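PDB 6JBX: fatty acid biosynthesis transcriptional regulator from Streptococcus pneumoniae, which binds DNA as a MarR-family repressor of the fatty acid synthesis pathway, with acyl-ACP as co-repressor. Local coordinates for residues Thr73-Leu78 / Ile87-Ser92; Ile43-Thr48 / Glu82-Ile87. One frame throughout, in Å; residues are numbered along the deposited sequence.

Interaction 1 (Thr73-Leu78 / Ile87-Ser92). With nucleotides of chain D; nucleotides of chain C.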
loop_
_atom_site.group_PDB
_atom_site.type_symbol
_atom_site.label_atom_id
_atom_site.label_comp_id
_atom_site.label_asym_id
_atom_site.label_seq_id
_atom_site.Cartn_x
_atom_site.Cartn_y
_atom_site.Cartn_z
ATOM N N THR A 73 -3.617 16.357 11.128
ATOM C CA THR A 73 -3.546 15.788 9.804
ATOM C C THR A 73 -4.936 15.681 9.178
ATOM O O THR A 73 -5.103 16.024 8.000
ATOM C CB THR A 73 -2.910 14.395 9.842
ATOM O OG1 THR A 73 -1.552 14.614 10.217
ATOM C CG2 THR A 73 -2.972 13.669 8.522
ATOM N N VAL A 74 -5.915 15.183 9.943
ATOM C CA VAL A 74 -7.288 15.072 9.438
ATOM C C VAL A 74 -7.842 16.482 9.168
ATOM O O VAL A 74 -8.505 16.700 8.145
ATOM C CB VAL A 74 -8.205 14.293 10.391
ATOM C CG1 VAL A 74 -9.683 14.599 10.137
ATOM C CG2 VAL A 74 -7.954 12.799 10.296
ATOM N N THR A 75 -7.549 17.440 10.037
ATOM C CA THR A 75 -8.119 18.786 9.876
ATOM C C THR A 75 -7.632 19.407 8.562
ATOM O O THR A 75 -8.416 20.028 7.853
ATOM C CB THR A 75 -7.808 19.692 11.070
ATOM O OG1 THR A 75 -8.542 19.166 12.181
ATOM C CG2 THR A 75 -8.183 21.141 10.820
ATOM N N THR A 76 -6.339 19.242 8.264
ATOM C CA THR A 76 -5.757 19.785 7.042
ATOM C C THR A 76 -6.446 19.170 5.821
ATOM O O THR A 76 -6.817 19.870 4.899
ATOM C CB THR A 76 -4.234 19.589 7.038
ATOM O OG1 THR A 76 -3.771 20.429 8.105
ATOM C CG2 THR A 76 -3.597 19.931 5.705
ATOM N N SER A 77 -6.600 17.860 5.828
ATOM C CA SER A 77 -7.196 17.163 4.715
ATOM C C SER A 77 -8.642 17.647 4.530
ATOM O O SER A 77 -9.079 17.901 3.382
ATOM C CB SER A 77 -7.100 15.673 4.915
ATOM O OG SER A 77 -7.611 14.958 3.812
ATOM N N LEU A 78 -9.377 17.800 5.636
ATOM C CA LEU A 78 -10.763 18.241 5.537
ATOM C C LEU A 78 -10.815 19.679 4.994
ATOM O O LEU A 78 -11.687 19.983 4.171
ATOM C CB LEU A 78 -11.452 18.147 6.902
ATOM C CG LEU A 78 -11.598 16.746 7.497
ATOM C CD1 LEU A 78 -12.067 16.855 8.938
ATOM C CD2 LEU A 78 -12.564 15.880 6.702
ATOM N N ILE A 87 -16.712 17.929 0.620
ATOM C CA ILE A 87 -17.303 17.667 1.920
ATOM C C ILE A 87 -17.853 18.967 2.525
ATOM O O ILE A 87 -17.487 20.074 2.104
ATOM C CB ILE A 87 -16.261 17.066 2.872
ATOM C CG1 ILE A 87 -15.222 18.127 3.241
ATOM C CG2 ILE A 87 -15.643 15.804 2.282
ATOM C CD1 ILE A 87 -14.663 17.992 4.616
ATOM N N GLU A 88 -18.712 18.806 3.538
ATOM C CA GLU A 88 -19.212 19.933 4.333
ATOM C C GLU A 88 -19.045 19.618 5.814
ATOM O O GLU A 88 -19.250 18.473 6.243
ATOM C CB GLU A 88 -20.685 20.222 4.049
ATOM C CG GLU A 88 -20.891 20.916 2.712
ATOM C CD GLU A 88 -22.070 21.873 2.580
ATOM O OE1 GLU A 88 -22.771 22.109 3.603
ATOM O OE2 GLU A 88 -22.285 22.379 1.441
ATOM N N ARG A 89 -18.618 20.631 6.548
ATOM C CA ARG A 89 -18.507 20.576 8.005
ATOM C C ARG A 89 -19.778 21.179 8.617
ATOM O O ARG A 89 -20.198 22.249 8.192
ATOM C CB ARG A 89 -17.337 21.419 8.510
ATOM C CG ARG A 89 -15.957 20.808 8.357
ATOM C CD ARG A 89 -14.983 21.808 8.975
ATOM N NE ARG A 89 -13.666 21.248 9.212
ATOM C CZ ARG A 89 -12.604 21.466 8.447
ATOM N NH1 ARG A 89 -12.723 22.126 7.303
ATOM N NH2 ARG A 89 -11.418 21.061 8.876
ATOM N N VAL A 90 -20.332 20.528 9.642
ATOM C CA VAL A 90 -21.554 21.015 10.329
ATOM C C VAL A 90 -21.322 20.997 11.845
ATOM O O VAL A 90 -21.055 19.909 12.414
ATOM C CB VAL A 90 -22.765 20.148 9.941
ATOM C CG1 VAL A 90 -23.964 20.389 10.850
ATOM C CG2 VAL A 90 -23.139 20.364 8.482
ATOM N N ARG A 91 -21.433 22.171 12.484
ATOM C CA ARG A 91 -21.262 22.287 13.961
ATOM C C ARG A 91 -22.424 21.550 14.633
ATOM O O ARG A 91 -23.582 21.685 14.222
ATOM C CB ARG A 91 -21.191 23.753 14.415
ATOM C CG ARG A 91 -19.821 24.412 14.279
ATOM C CD ARG A 91 -18.844 24.026 15.384
ATOM N NE ARG A 91 -17.431 24.224 15.036
ATOM C CZ ARG A 91 -16.401 23.870 15.815
ATOM N NH1 ARG A 91 -16.637 23.345 17.004
ATOM N NH2 ARG A 91 -15.147 24.036 15.419
ATOM N N SER A 92 -22.085 20.700 15.592
ATOM C CA SER A 92 -23.074 19.990 16.402
ATOM C C SER A 92 -23.865 20.998 17.236
ATOM O O SER A 92 -23.344 22.064 17.620
ATOM C CB SER A 92 -22.424 18.979 17.308
ATOM O OG SER A 92 -23.355 18.449 18.241
ATOM P P DT D 6 -11.922 21.377 12.525
ATOM O OP1 DT D 6 -12.888 22.119 11.707
ATOM O OP2 DT D 6 -11.266 20.123 12.080
ATOM O "O5'" DT D 6 -10.787 22.421 12.907
ATOM C "C5'" DT D 6 -11.144 23.672 13.481
ATOM C "C4'" DT D 6 -9.871 24.385 13.843
ATOM O "O4'" DT D 6 -9.153 23.607 14.812
ATOM C "C3'" DT D 6 -8.909 24.554 12.666
ATOM O "O3'" DT D 6 -8.934 25.926 12.336
ATOM C "C2'" DT D 6 -7.551 24.161 13.219
ATOM C "C1'" DT D 6 -7.811 24.003 14.717
ATOM N N1 DT D 6 -7.014 22.978 15.367
ATOM C C2 DT D 6 -5.965 23.386 16.154
ATOM O O2 DT D 6 -5.673 24.558 16.314
ATOM N N3 DT D 6 -5.263 22.367 16.746
ATOM C C4 DT D 6 -5.510 21.017 16.635
ATOM O O4 DT D 6 -4.791 20.213 17.221
ATOM C C5 DT D 6 -6.601 20.659 15.764
ATOM C C7 DT D 6 -6.925 19.214 15.571
ATOM C C6 DT D 6 -7.304 21.645 15.195
ATOM P P DT C 14 -1.120 10.773 5.388
ATOM O OP1 DT C 14 -0.868 9.329 5.336
ATOM O OP2 DT C 14 -2.529 11.263 5.361
ATOM O "O5'" DT C 14 -0.328 11.360 6.617
ATOM C "C5'" DT C 14 1.024 10.925 6.801
ATOM C "C4'" DT C 14 1.723 11.820 7.791
ATOM O "O4'" DT C 14 1.965 13.118 7.225
ATOM C "C3'" DT C 14 0.936 12.123 9.062
ATOM O "O3'" DT C 14 1.053 11.056 10.001
ATOM C "C2'" DT C 14 1.573 13.415 9.540
ATOM C "C1'" DT C 14 2.368 13.920 8.323
ATOM N N1 DT C 14 2.123 15.334 8.006
ATOM C C2 DT C 14 3.150 16.214 8.238
ATOM O O2 DT C 14 4.251 15.859 8.605
ATOM N N3 DT C 14 2.839 17.533 8.018
ATOM C C4 DT C 14 1.625 18.042 7.609
ATOM O O4 DT C 14 1.495 19.252 7.438
ATOM C C5 DT C 14 0.576 17.067 7.437
ATOM C C7 DT C 14 -0.778 17.529 7.000
ATOM C C6 DT C 14 0.874 15.777 7.640
ATOM P P DC C 15 0.387 11.178 11.491
ATOM O OP1 DC C 15 0.209 9.795 11.966
ATOM O OP2 DC C 15 -0.761 12.120 11.436
ATOM O "O5'" DC C 15 1.438 12.041 12.297
ATOM C "C5'" DC C 15 2.734 11.482 12.512
ATOM C "C4'" DC C 15 3.554 12.453 13.319
ATOM O "O4'" DC C 15 3.595 13.714 12.627
ATOM C "C3'" DC C 15 2.965 12.741 14.695
ATOM O "O3'" DC C 15 4.013 12.749 15.659
ATOM C "C2'" DC C 15 2.368 14.125 14.555
ATOM C "C1'" DC C 15 3.252 14.764 13.502
ATOM N N1 DC C 15 2.590 15.817 12.709
ATOM C C2 DC C 15 3.268 17.011 12.469
ATOM O O2 DC C 15 4.405 17.153 12.931
ATOM N N3 DC C 15 2.659 17.989 11.760
ATOM C C4 DC C 15 1.429 17.792 11.275
ATOM N N4 DC C 15 0.861 18.781 10.583
ATOM C C5 DC C 15 0.719 16.581 11.499
ATOM C C6 DC C 15 1.327 15.631 12.219
#
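R89 reaches from the strand to the helix and meets T75 and L78 there. L78 CB lies over one face of its guanidinium, 3.5 Å above the plane and nearer the NH2 end than the centre. At the edge of the same group, R89 NH2 gives the carbonyl O of T75 a weak hydrogen bond of 3.3 Å. The R89 chain is extended from CG to NE (chi2 -178°, chi3 166°), and this length carries the charge over the helix. NH1 forms a salt bridge with E82, and NH2 also makes a weak hydrogen bond to N79.

The inner end of the contact is tight and apolar. L78 CD2 touches I87 CD1 at 3.6 Å, and the two side chains cross at about a right angle. I52 of helix 43-54 covers both residues. The other side is looser: R91, exposed, packs on a phosphate of the bound DNA.

Helix 71-84 is the recognition helix of a winged helix-turn-helix domain, and strand 87-91 begins the wing. Both grip one phosphate, that of DT6 of chain D. T75 OG1 donates to OP2 of DT6 at 2.9 Å, and R89 NH2 adds a weak bond of 3.3 Å to the same OP2. R89 NE lies 2.8 Å from OP1 of DT6. On the other DNA strand, T73 OG1 donates to OP2 of DC15 of chain C at 2.9 Å. T76 CG2 packs against the methyl C7 of DT14 of chain C. R89 thus turns NH1 to E82 and NE and NH2 to the phosphate, and E82 is likely to steady the guanidinium for the DNA.

Interaction 2 (Ile43-Thr48 / Glu82-Ile87)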
loop_
_atom_site.group_PDB
_atom_site.type_symbol
_atom_site.label_atom_id
_atom_site.label_comp_id
_atom_site.label_asym_id
_atom_site.label_seq_id
_atom_site.Cartn_x
_atom_site.Cartn_y
_atom_site.Cartn_z
ATOM N N ILE A 43 -5.053 9.673 -3.608
ATOM C CA ILE A 43 -5.551 8.443 -3.002
ATOM C C ILE A 43 -5.734 8.656 -1.499
ATOM O O ILE A 43 -6.691 8.131 -0.936
ATOM C CB ILE A 43 -4.671 7.214 -3.334
ATOM C CG1 ILE A 43 -5.315 5.924 -2.818
ATOM C CG2 ILE A 43 -3.227 7.356 -2.804
ATOM C CD1 ILE A 43 -6.597 5.521 -3.518
ATOM N N LYS A 44 -4.898 9.452 -0.844
ATOM C CA LYS A 44 -5.084 9.698 0.599
ATOM C C LYS A 44 -6.337 10.533 0.869
ATOM O O LYS A 44 -7.075 10.236 1.823
ATOM C CB LYS A 44 -3.875 10.387 1.217
ATOM C CG LYS A 44 -2.637 9.513 1.261
ATOM C CD LYS A 44 -2.951 8.218 1.946
ATOM C CE LYS A 44 -1.748 7.351 2.213
ATOM N NZ LYS A 44 -2.192 5.942 2.359
ATOM N N GLU A 45 -6.635 11.507 0.016
ATOM C CA GLU A 45 -7.885 12.247 0.186
ATOM C C GLU A 45 -9.057 11.311 -0.091
ATOM O O GLU A 45 -10.088 11.426 0.565
ATOM C CB GLU A 45 -8.014 13.471 -0.741
ATOM C CG GLU A 45 -7.036 14.589 -0.412
ATOM C CD GLU A 45 -6.934 15.668 -1.490
ATOM O OE1 GLU A 45 -7.099 16.876 -1.137
ATOM O OE2 GLU A 45 -6.695 15.311 -2.689
ATOM N N MET A 46 -8.906 10.415 -1.060
ATOM C CA MET A 46 -9.983 9.459 -1.347
ATOM C C MET A 46 -10.260 8.613 -0.095
ATOM O O MET A 46 -11.405 8.300 0.184
ATOM C CB MET A 46 -9.623 8.575 -2.536
ATOM C CG MET A 46 -10.748 7.739 -3.066
ATOM S SD MET A 46 -12.178 8.625 -3.746
ATOM C CE MET A 46 -13.361 8.145 -2.496
ATOM N N HIS A 47 -9.246 8.344 0.726
ATOM C CA HIS A 47 -9.522 7.569 1.945
ATOM C C HIS A 47 -10.406 8.376 2.909
ATOM O O HIS A 47 -11.295 7.817 3.508
ATOM C CB HIS A 47 -8.235 7.115 2.651
ATOM C CG HIS A 47 -7.474 6.100 1.872
ATOM N ND1 HIS A 47 -6.112 5.952 2.027
ATOM C CD2 HIS A 47 -7.866 5.240 0.900
ATOM C CE1 HIS A 47 -5.693 5.021 1.190
ATOM N NE2 HIS A 47 -6.755 4.574 0.478
ATOM N N THR A 48 -10.120 9.665 3.078
ATOM C CA THR A 48 -10.941 10.528 3.921
ATOM C C THR A 48 -12.358 10.584 3.358
ATOM O O THR A 48 -13.318 10.377 4.093
ATOM C CB THR A 48 -10.324 11.915 4.077
ATOM O OG1 THR A 48 -9.022 11.731 4.618
ATOM C CG2 THR A 48 -11.132 12.821 4.978
ATOM N N GLU A 82 -12.966 20.490 1.813
ATOM C CA GLU A 82 -14.082 21.461 1.870
ATOM C C GLU A 82 -13.820 22.545 0.815
ATOM O O GLU A 82 -14.673 22.811 0.057
ATOM C CB GLU A 82 -14.242 22.084 3.261
ATOM C CG GLU A 82 -15.527 22.910 3.419
ATOM C CD GLU A 82 -16.024 23.134 4.848
ATOM O OE1 GLU A 82 -15.167 23.305 5.770
ATOM O OE2 GLU A 82 -17.276 23.124 5.048
ATOM N N ARG A 83 -12.612 23.096 0.769
ATOM C CA ARG A 83 -12.244 24.082 -0.250
ATOM C C ARG A 83 -12.551 23.537 -1.654
ATOM O O ARG A 83 -13.033 24.299 -2.508
ATOM C CB ARG A 83 -10.754 24.438 -0.138
ATOM C CG ARG A 83 -10.222 25.281 -1.299
ATOM C CD ARG A 83 -8.754 25.686 -1.181
ATOM N NE ARG A 83 -7.845 24.549 -1.002
ATOM C CZ ARG A 83 -7.372 23.790 -1.988
ATOM N NH1 ARG A 83 -7.712 24.053 -3.238
ATOM N NH2 ARG A 83 -6.570 22.773 -1.728
ATOM N N LYS A 84 -12.250 22.253 -1.925
ATOM C CA LYS A 84 -12.404 21.737 -3.266
ATOM C C LYS A 84 -13.839 21.294 -3.519
ATOM O O LYS A 84 -14.122 20.901 -4.601
ATOM C CB LYS A 84 -11.407 20.606 -3.517
ATOM C CG LYS A 84 -9.968 21.072 -3.662
ATOM C CD LYS A 84 -8.997 20.031 -4.157
ATOM C CE LYS A 84 -8.360 19.285 -3.003
ATOM N NZ LYS A 84 -7.294 18.365 -3.457
ATOM N N GLY A 85 -14.733 21.348 -2.526
ATOM C CA GLY A 85 -16.159 21.132 -2.757
ATOM C C GLY A 85 -16.626 19.686 -2.597
ATOM O O GLY A 85 -17.730 19.345 -3.083
ATOM N N TYR A 86 -15.880 18.850 -1.867
ATOM C CA TYR A 86 -16.246 17.400 -1.716
ATOM C C TYR A 86 -16.923 17.101 -0.385
ATOM O O TYR A 86 -17.628 16.111 -0.273
ATOM C CB TYR A 86 -15.008 16.532 -1.883
ATOM C CG TYR A 86 -14.474 16.554 -3.291
ATOM C CD1 TYR A 86 -15.013 15.740 -4.277
ATOM C CD2 TYR A 86 -13.423 17.378 -3.651
ATOM C CE1 TYR A 86 -14.525 15.746 -5.576
ATOM C CE2 TYR A 86 -12.902 17.370 -4.942
ATOM C CZ TYR A 86 -13.494 16.591 -5.925
ATOM O OH TYR A 86 -13.016 16.584 -7.219
ATOM N N ILE A 87 -16.712 17.929 0.620
ATOM C CA ILE A 87 -17.303 17.667 1.920
ATOM C C ILE A 87 -17.853 18.967 2.525
ATOM O O ILE A 87 -17.487 20.074 2.104
ATOM C CB ILE A 87 -16.261 17.066 2.872
ATOM C CG1 ILE A 87 -15.222 18.127 3.241
ATOM C CG2 ILE A 87 -15.643 15.804 2.282
ATOM C CD1 ILE A 87 -14.663 17.992 4.616
#
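K84 NZ is gripped by three oxygens. The shortest of the bonds to E45 runs from K84 NZ to E45 OE1, at 2.8 Å, and uses the syn lone pair of that oxygen. A weak bond of 3.2 Å joins K84 NZ to E45 OE2, so the ammonium faces both oxygens of one carboxylate in a salt bridge. The third partner is the carbonyl O of D40, which lies ahead of helix 43-54.

The two side chains cross at about a right angle. E45 is extended beyond CG (chi2 167°), which carries its carboxylate to K84. K84 is bent at chi3 (-91°), and this turn sets its CE 3.3 Å from E45 OE1. E45 OE2 has a second donor, the backbone N of S42, so the carboxylate is also tied to the start of its own helix. The N-terminal end of that helix and K84 would probably favour the charged form of E45, against the nearby phosphate.

K84 belongs to the C-terminal part of the recognition helix of the winged helix-turn-helix domain. G85 follows with a positive phi of 92° and forms a Schellman motif. Its N bonds back to E82 O at 3.0 Å. The positive phi suits glycine, the residue usual at this place of a Schellman motif. The chain then turns toward the wing, and Y86 places its OH on OD1 of D40. D40 therefore serves both K84 and Y86, one through its carbonyl and the other through its carboxylate.

The backbones stay well apart, with the nearest CA atoms, those of E45 and Y86, 10.0 Å from each other. K44, E45 and R83 each pack on a phosphate of the bound DNA.

Overall arrangement
From the N terminus the chain first passes helix 11-34, then helix 43-54, where interaction 2 begins. It continues through helix 60-67 into helix 71-84, where interaction 1 begins. Interaction 2 closes at 82-87, a long loop of 33 intervening residues. Interaction 1 closes just after, at 87-92, across only eight. The two therefore cross: their segments alternate along the chain and share I87. Interaction 2 ties helix 43-54 to the end of helix 71-84, and interaction 1 ties the same helix to strand 87-91. Their centres are 10 Å apart. The salt bridge of R89 with E82 and the packing of T48 on S77 and L78 join them directly within the DNA-binding domain.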